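Local structure of diaminopimelate decarboxylase (Aquifex aeolicus, 2P3E) at residues B[98-101]-B[102-105]; B[127-131]-B[132-136]. The protein probably catalyses the pyridoxal phosphate-dependent decarboxylation of meso-diaminopimelate to L-lysine, the last step of lysine biosynthesis, and works as a homodimer. All coordinates share one frame; numbering follows the deposited sequence.

Interaction 1 (B[98-101]-B[102-105])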
ATOM      1  N   GLY B  98     -16.185  15.298 -15.017  1.00 22.25           N
ATOM      2  CA  GLY B  98     -16.596  16.483 -15.768  1.00 21.69           C
ATOM      3  C   GLY B  98     -15.505  17.517 -16.002  1.00 21.93           C
ATOM      4  O   GLY B  98     -15.781  18.603 -16.525  1.00 21.79           O
ATOM      5  N   ILE B  99     -14.263  17.197 -15.629  1.00 20.41           N
ATOM      6  CA  ILE B  99     -13.145  18.109 -15.904  1.00 20.24           C
ATOM      7  C   ILE B  99     -12.739  18.023 -17.381  1.00 20.37           C
ATOM      8  O   ILE B  99     -12.346  16.962 -17.845  1.00 20.41           O
ATOM      9  CB  ILE B  99     -11.949  17.848 -14.943  1.00 19.44           C
ATOM     10  CG1 ILE B  99     -12.402  18.120 -13.492  1.00 19.07           C
ATOM     11  CG2 ILE B  99     -10.728  18.710 -15.335  1.00 19.29           C
ATOM     12  CD1 ILE B  99     -11.377  17.878 -12.413  1.00 19.90           C
ATOM     13  N   PRO B 100     -12.877  19.138 -18.130  1.00 21.46           N
ATOM     14  CA  PRO B 100     -12.500  19.154 -19.544  1.00 22.05           C
ATOM     15  C   PRO B 100     -10.976  19.041 -19.768  1.00 22.72           C
ATOM     16  O   PRO B 100     -10.196  19.607 -18.988  1.00 21.77           O
ATOM     17  CB  PRO B 100     -13.003  20.515 -20.022  1.00 22.51           C
ATOM     18  CG  PRO B 100     -13.054  21.366 -18.818  1.00 22.00           C
ATOM     19  CD  PRO B 100     -13.405  20.443 -17.686  1.00 21.16           C
ATOM     20  N   PRO B 101     -10.556  18.290 -20.809  1.00 23.02           N
ATOM     21  CA  PRO B 101      -9.132  18.125 -21.155  1.00 22.99           C
ATOM     22  C   PRO B 101      -8.379  19.438 -21.340  1.00 22.29           C
ATOM     23  O   PRO B 101      -7.174  19.471 -21.154  1.00 21.44           O
ATOM     24  CB  PRO B 101      -9.171  17.337 -22.475  1.00 22.76           C
ATOM     25  CG  PRO B 101     -10.576  17.430 -22.946  1.00 24.26           C
ATOM     26  CD  PRO B 101     -11.408  17.504 -21.718  1.00 23.97           C
ATOM     27  N   GLU B 102      -9.089  20.505 -21.702  1.00 22.06           N
ATOM     28  CA  GLU B 102      -8.504  21.847 -21.753  1.00 22.03           C
ATOM     29  C   GLU B 102      -8.001  22.349 -20.386  1.00 20.56           C
ATOM     30  O   GLU B 102      -7.245  23.324 -20.316  1.00 20.29           O
ATOM     31  CB  GLU B 102      -9.493  22.839 -22.381  1.00 23.27           C
ATOM     32  CG  GLU B 102      -9.851  22.526 -23.855  1.00 26.25           C
ATOM     33  CD  GLU B 102     -10.951  21.494 -24.023  0.60 29.33           C
ATOM     34  OE1 GLU B 102     -11.471  21.000 -23.009  1.00 30.64           O
ATOM     35  OE2 GLU B 102     -11.303  21.170 -25.181  1.00 33.00           O
ATOM     36  N   ARG B 103      -8.419  21.695 -19.298  1.00 19.10           N
ATOM     37  CA  ARG B 103      -7.913  22.033 -17.958  1.00 17.35           C
ATOM     38  C   ARG B 103      -7.097  20.870 -17.346  1.00 16.74           C
ATOM     39  O   ARG B 103      -6.867  20.832 -16.146  1.00 15.00           O
ATOM     40  CB  ARG B 103      -9.058  22.420 -17.033  1.00 17.88           C
ATOM     41  CG  ARG B 103      -9.947  23.593 -17.540  1.00 19.14           C
ATOM     42  CD  ARG B 103     -10.701  24.292 -16.400  1.00 20.56           C
ATOM     43  NE  ARG B 103     -11.426  23.356 -15.525  1.00 21.93           N
ATOM     44  CZ  ARG B 103     -12.758  23.237 -15.435  0.50 23.02           C
ATOM     45  NH1 ARG B 103     -13.565  24.012 -16.173  1.00 24.92           N
ATOM     46  NH2 ARG B 103     -13.292  22.349 -14.584  1.00 19.32           N
ATOM     47  N   ILE B 104      -6.646  19.937 -18.181  1.00 16.37           N
ATOM     48  CA  ILE B 104      -5.898  18.770 -17.698  1.00 15.55           C
ATOM     49  C   ILE B 104      -4.432  18.829 -18.124  1.00 16.00           C
ATOM     50  O   ILE B 104      -4.130  19.042 -19.315  1.00 15.70           O
ATOM     51  CB  ILE B 104      -6.557  17.448 -18.180  1.00 16.19           C
ATOM     52  CG1 ILE B 104      -7.988  17.352 -17.634  1.00 15.32           C
ATOM     53  CG2 ILE B 104      -5.663  16.201 -17.858  1.00 13.76           C
ATOM     54  CD1 ILE B 104      -8.735  16.078 -18.043  1.00 18.71           C
ATOM     55  N   VAL B 105      -3.530  18.660 -17.146  1.00 15.47           N
ATOM     56  CA  VAL B 105      -2.095  18.568 -17.410  1.00 15.34           C
ATOM     57  C   VAL B 105      -1.564  17.205 -16.919  1.00 15.97           C
ATOM     58  O   VAL B 105      -2.022  16.686 -15.904  1.00 14.94           O
ATOM     59  CB  VAL B 105      -1.293  19.747 -16.777  1.00 15.83           C
ATOM     60  CG1 VAL B 105      -1.727  21.101 -17.389  1.00 15.23           C
ATOM     61  CG2 VAL B 105      -1.457  19.776 -15.243  1.00 14.05           C
TER
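Pro100 and Arg103 meet in a local turn contact, where the chain leaves helix 88-96 and turns into strand 104-106 of the pyridoxal-binding barrel domain. Two successive backbone bonds close the turn. Arg103 N donates to Pro100 O at 2.8 Å, with an N-H...O angle of 161°. Ile104 N then donates to Pro101 O at 3.1 Å. The Arg103 side chain folds back over the turn. Its bend at chi3 (-50°) carries the guanidinium across the Pro100 ring. Pro100 CD lies over the centre of one face of that group, 3.6 Å above its plane. The far end of the arginine is fixed from outside: NH2 donates to the carbonyl of Ala81 and weakly to that of Gly77. On the exposed side, Glu102 bends at chi2 and lies alongside Pro101. Its OE1 reaches Pro100 CB at 3.4 Å, a plain packing contact. On the inner side, Ile99 CG2 packs on Ile104 CG1 at 3.8 Å, an apolar contact. Ile104 CD1 also rests against the backbone oxygen of Ile99, 3.7 Å from Ile99 O. Gly98 begins the link with a Schellman motif at the end of helix 88-96. Ile104 packs between that helix, at Leu91 and Ala94, and Ile85 of strand 82-85, while Val105 pairs by backbone bonds with the same strand.

Interaction 2 (B[127-131]-B[132-136])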
ATOM      1  N   PHE B 127       1.306  18.194 -21.801  1.00 15.14           N
ATOM      2  CA  PHE B 127       2.165  17.159 -21.222  1.00 15.72           C
ATOM      3  C   PHE B 127       3.389  17.802 -20.556  1.00 15.70           C
ATOM      4  O   PHE B 127       4.147  18.562 -21.201  1.00 15.74           O
ATOM      5  CB  PHE B 127       2.653  16.194 -22.301  1.00 15.76           C
ATOM      6  CG  PHE B 127       1.571  15.343 -22.892  1.00 15.98           C
ATOM      7  CD1 PHE B 127       1.294  14.082 -22.369  1.00 15.43           C
ATOM      8  CD2 PHE B 127       0.802  15.820 -23.958  1.00 18.05           C
ATOM      9  CE1 PHE B 127       0.269  13.296 -22.921  1.00 14.80           C
ATOM     10  CE2 PHE B 127      -0.221  15.041 -24.518  1.00 16.49           C
ATOM     11  CZ  PHE B 127      -0.480  13.782 -24.003  1.00 15.67           C
ATOM     12  N   ASN B 128       3.575  17.518 -19.271  1.00 15.52           N
ATOM     13  CA  ASN B 128       4.801  17.896 -18.571  1.00 15.53           C
ATOM     14  C   ASN B 128       5.810  16.770 -18.698  1.00 16.96           C
ATOM     15  O   ASN B 128       5.727  15.739 -18.012  1.00 15.97           O
ATOM     16  CB  ASN B 128       4.522  18.286 -17.108  1.00 15.11           C
ATOM     17  CG  ASN B 128       3.681  19.540 -17.003  1.00 16.14           C
ATOM     18  OD1 ASN B 128       3.865  20.488 -17.778  1.00 17.84           O
ATOM     19  ND2 ASN B 128       2.760  19.563 -16.051  1.00 15.44           N
ATOM     20  N   VAL B 129       6.765  16.990 -19.602  1.00 17.62           N
ATOM     21  CA  VAL B 129       7.634  15.960 -20.096  1.00 19.47           C
ATOM     22  C   VAL B 129       8.830  15.745 -19.176  1.00 20.36           C
ATOM     23  O   VAL B 129       9.484  16.700 -18.724  1.00 20.61           O
ATOM     24  CB  VAL B 129       8.065  16.232 -21.578  1.00 19.15           C
ATOM     25  CG1 VAL B 129       9.067  15.224 -22.035  1.00 20.92           C
ATOM     26  CG2 VAL B 129       6.846  16.171 -22.514  1.00 20.99           C
ATOM     27  N   GLU B 130       9.097  14.464 -18.939  1.00 21.48           N
ATOM     28  CA  GLU B 130      10.069  13.979 -17.973  1.00 22.41           C
ATOM     29  C   GLU B 130      11.352  13.417 -18.602  1.00 22.95           C
ATOM     30  O   GLU B 130      12.330  13.189 -17.888  1.00 23.00           O
ATOM     31  CB  GLU B 130       9.407  12.912 -17.089  1.00 23.00           C
ATOM     32  CG  GLU B 130       8.324  13.454 -16.158  1.00 24.58           C
ATOM     33  CD  GLU B 130       8.871  14.247 -14.971  1.00 28.74           C
ATOM     34  OE1 GLU B 130      10.110  14.307 -14.775  1.00 29.08           O
ATOM     35  OE2 GLU B 130       8.041  14.804 -14.228  1.00 30.54           O
ATOM     36  N   SER B 131      11.355  13.193 -19.926  1.00 22.95           N
ATOM     37  CA  SER B 131      12.566  12.740 -20.615  1.00 23.50           C
ATOM     38  C   SER B 131      12.575  13.078 -22.107  1.00 23.95           C
ATOM     39  O   SER B 131      11.538  13.347 -22.713  1.00 23.78           O
ATOM     40  CB  SER B 131      12.776  11.221 -20.437  1.00 22.58           C
ATOM     41  OG  SER B 131      11.701  10.521 -21.038  1.00 22.20           O
ATOM     42  N   ARG B 132      13.765  13.044 -22.691  1.00 24.78           N
ATOM     43  CA  ARG B 132      13.915  13.240 -24.126  1.00 25.37           C
ATOM     44  C   ARG B 132      13.315  12.089 -24.945  1.00 25.47           C
ATOM     45  O   ARG B 132      12.767  12.305 -26.026  1.00 25.75           O
ATOM     46  CB  ARG B 132      15.388  13.382 -24.477  1.00 26.01           C
ATOM     47  CG  ARG B 132      15.604  13.817 -25.921  1.00 28.71           C
ATOM     48  CD  ARG B 132      17.048  14.190 -26.179  1.00 34.32           C
ATOM     49  NE  ARG B 132      17.407  15.474 -25.567  1.00 38.58           N
ATOM     50  CZ  ARG B 132      18.447  16.210 -25.950  1.00 39.13           C
ATOM     51  NH1 ARG B 132      19.222  15.798 -26.949  1.00 39.42           N
ATOM     52  NH2 ARG B 132      18.703  17.362 -25.346  1.00 41.28           N
ATOM     53  N   GLN B 133      13.446  10.860 -24.445  1.00 25.23           N
ATOM     54  CA  GLN B 133      12.833   9.722 -25.115  1.00 24.80           C
ATOM     55  C   GLN B 133      11.305   9.877 -25.163  1.00 23.86           C
ATOM     56  O   GLN B 133      10.673   9.579 -26.185  1.00 23.40           O
ATOM     57  CB  GLN B 133      13.266   8.409 -24.458  1.00 24.99           C
ATOM     58  CG  GLN B 133      12.851   7.187 -25.248  1.00 26.53           C
ATOM     59  CD  GLN B 133      13.515   5.915 -24.775  1.00 28.12           C
ATOM     60  OE1 GLN B 133      13.987   5.824 -23.637  1.00 27.09           O
ATOM     61  NE2 GLN B 133      13.567   4.919 -25.660  1.00 28.08           N
ATOM     62  N   GLU B 134      10.733  10.392 -24.073  1.00 22.68           N
ATOM     63  CA  GLU B 134       9.316  10.737 -24.006  1.00 21.92           C
ATOM     64  C   GLU B 134       8.922  11.759 -25.077  1.00 21.52           C
ATOM     65  O   GLU B 134       7.857  11.645 -25.654  1.00 21.08           O
ATOM     66  CB  GLU B 134       8.919  11.229 -22.598  1.00 21.71           C
ATOM     67  CG  GLU B 134       7.427  11.598 -22.456  1.00 22.03           C
ATOM     68  CD  GLU B 134       7.067  12.223 -21.108  1.00 22.12           C
ATOM     69  OE1 GLU B 134       7.858  12.077 -20.149  1.00 21.30           O
ATOM     70  OE2 GLU B 134       5.998  12.884 -21.017  1.00 21.05           O
ATOM     71  N   LEU B 135       9.774  12.755 -25.327  1.00 20.91           N
ATOM     72  CA  LEU B 135       9.559  13.676 -26.455  1.00 20.78           C
ATOM     73  C   LEU B 135       9.380  12.926 -27.800  1.00 20.67           C
ATOM     74  O   LEU B 135       8.439  13.192 -28.532  1.00 20.69           O
ATOM     75  CB  LEU B 135      10.699  14.701 -26.550  1.00 20.30           C
ATOM     76  CG  LEU B 135      10.839  15.740 -25.417  1.00 19.36           C
ATOM     77  CD1 LEU B 135      12.175  16.478 -25.514  1.00 20.32           C
ATOM     78  CD2 LEU B 135       9.701  16.716 -25.461  1.00 19.25           C
ATOM     79  N   ASP B 136      10.286  11.994 -28.084  1.00 21.25           N
ATOM     80  CA  ASP B 136      10.285  11.189 -29.310  1.00 21.85           C
ATOM     81  C   ASP B 136       9.033  10.313 -29.404  1.00 22.31           C
ATOM     82  O   ASP B 136       8.373  10.245 -30.460  1.00 21.82           O
ATOM     83  CB  ASP B 136      11.535  10.301 -29.333  1.00 22.12           C
ATOM     84  CG  ASP B 136      12.804  11.083 -29.581  1.00 23.27           C
ATOM     85  OD1 ASP B 136      12.737  12.123 -30.253  1.00 24.71           O
ATOM     86  OD2 ASP B 136      13.879  10.657 -29.106  1.00 25.59           O
TER
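Ser131 is the N-cap of the helix that starts at Arg132, and Glu134 of its first turn reaches back to the strand before it. Ser131 OG accepts from Glu134 N at 3.2 Å, and Ser131 O takes Leu135 N at 3.2 Å. The Glu134 chain is extended, with CG anti to the backbone N (chi1 -179°), and this carries its carboxylate to the end of strand 127-129. There OE1 accepts from Glu130 N at 2.9 Å, met from above the carboxylate plane. Glu134 is thus gripped at its backbone N by the cap and at its carboxylate by the chain just past the strand. The turn joins the strand and helix of the beta-alpha-beta unit 126-156 in the barrel domain. Packing is tight beneath it. Val129 CG1 lies 3.7 Å from Glu134 CD and 3.8 Å from Leu135 CD2, and Leu135 continues onto Ile151 and Ile153 of the next strand. Glu134 OE2 forms a salt bridge with Lys111. An alanine in place of Glu134 would probably leave Glu130 N and Lys111 without these partners and open a gap beside Val129. Gln133 leads away to the dimer interface, where its OE1 accepts from Leu298 N of the second subunit. The loose side is that of Arg132, which is exposed and leads off to Glu186 and Tyr189 of helix 183-191.

How the interactions relate
Interactions 1 and 2 lie at neighbouring strands of one parallel sheet, 104-106 and 126-129, and come in series along the chain. Interaction 1 lies on the path from helix to strand, interaction 2 on the path from strand to helix. They touch where Val105 CB packs 4.1 Å from Asn128 ND2. The first is partly buried; its turn is closed by main-chain bonds, with two partly exposed prolines and an exposed Glu102, while the arginine turns back to the carbonyl of Ala81. The second is mostly buried, adds side-chain acceptors to the backbone bonding, and borders the second subunit. Val105 and Asn128 both touch Glu279, a probable pyridoxal phosphate-binding residue.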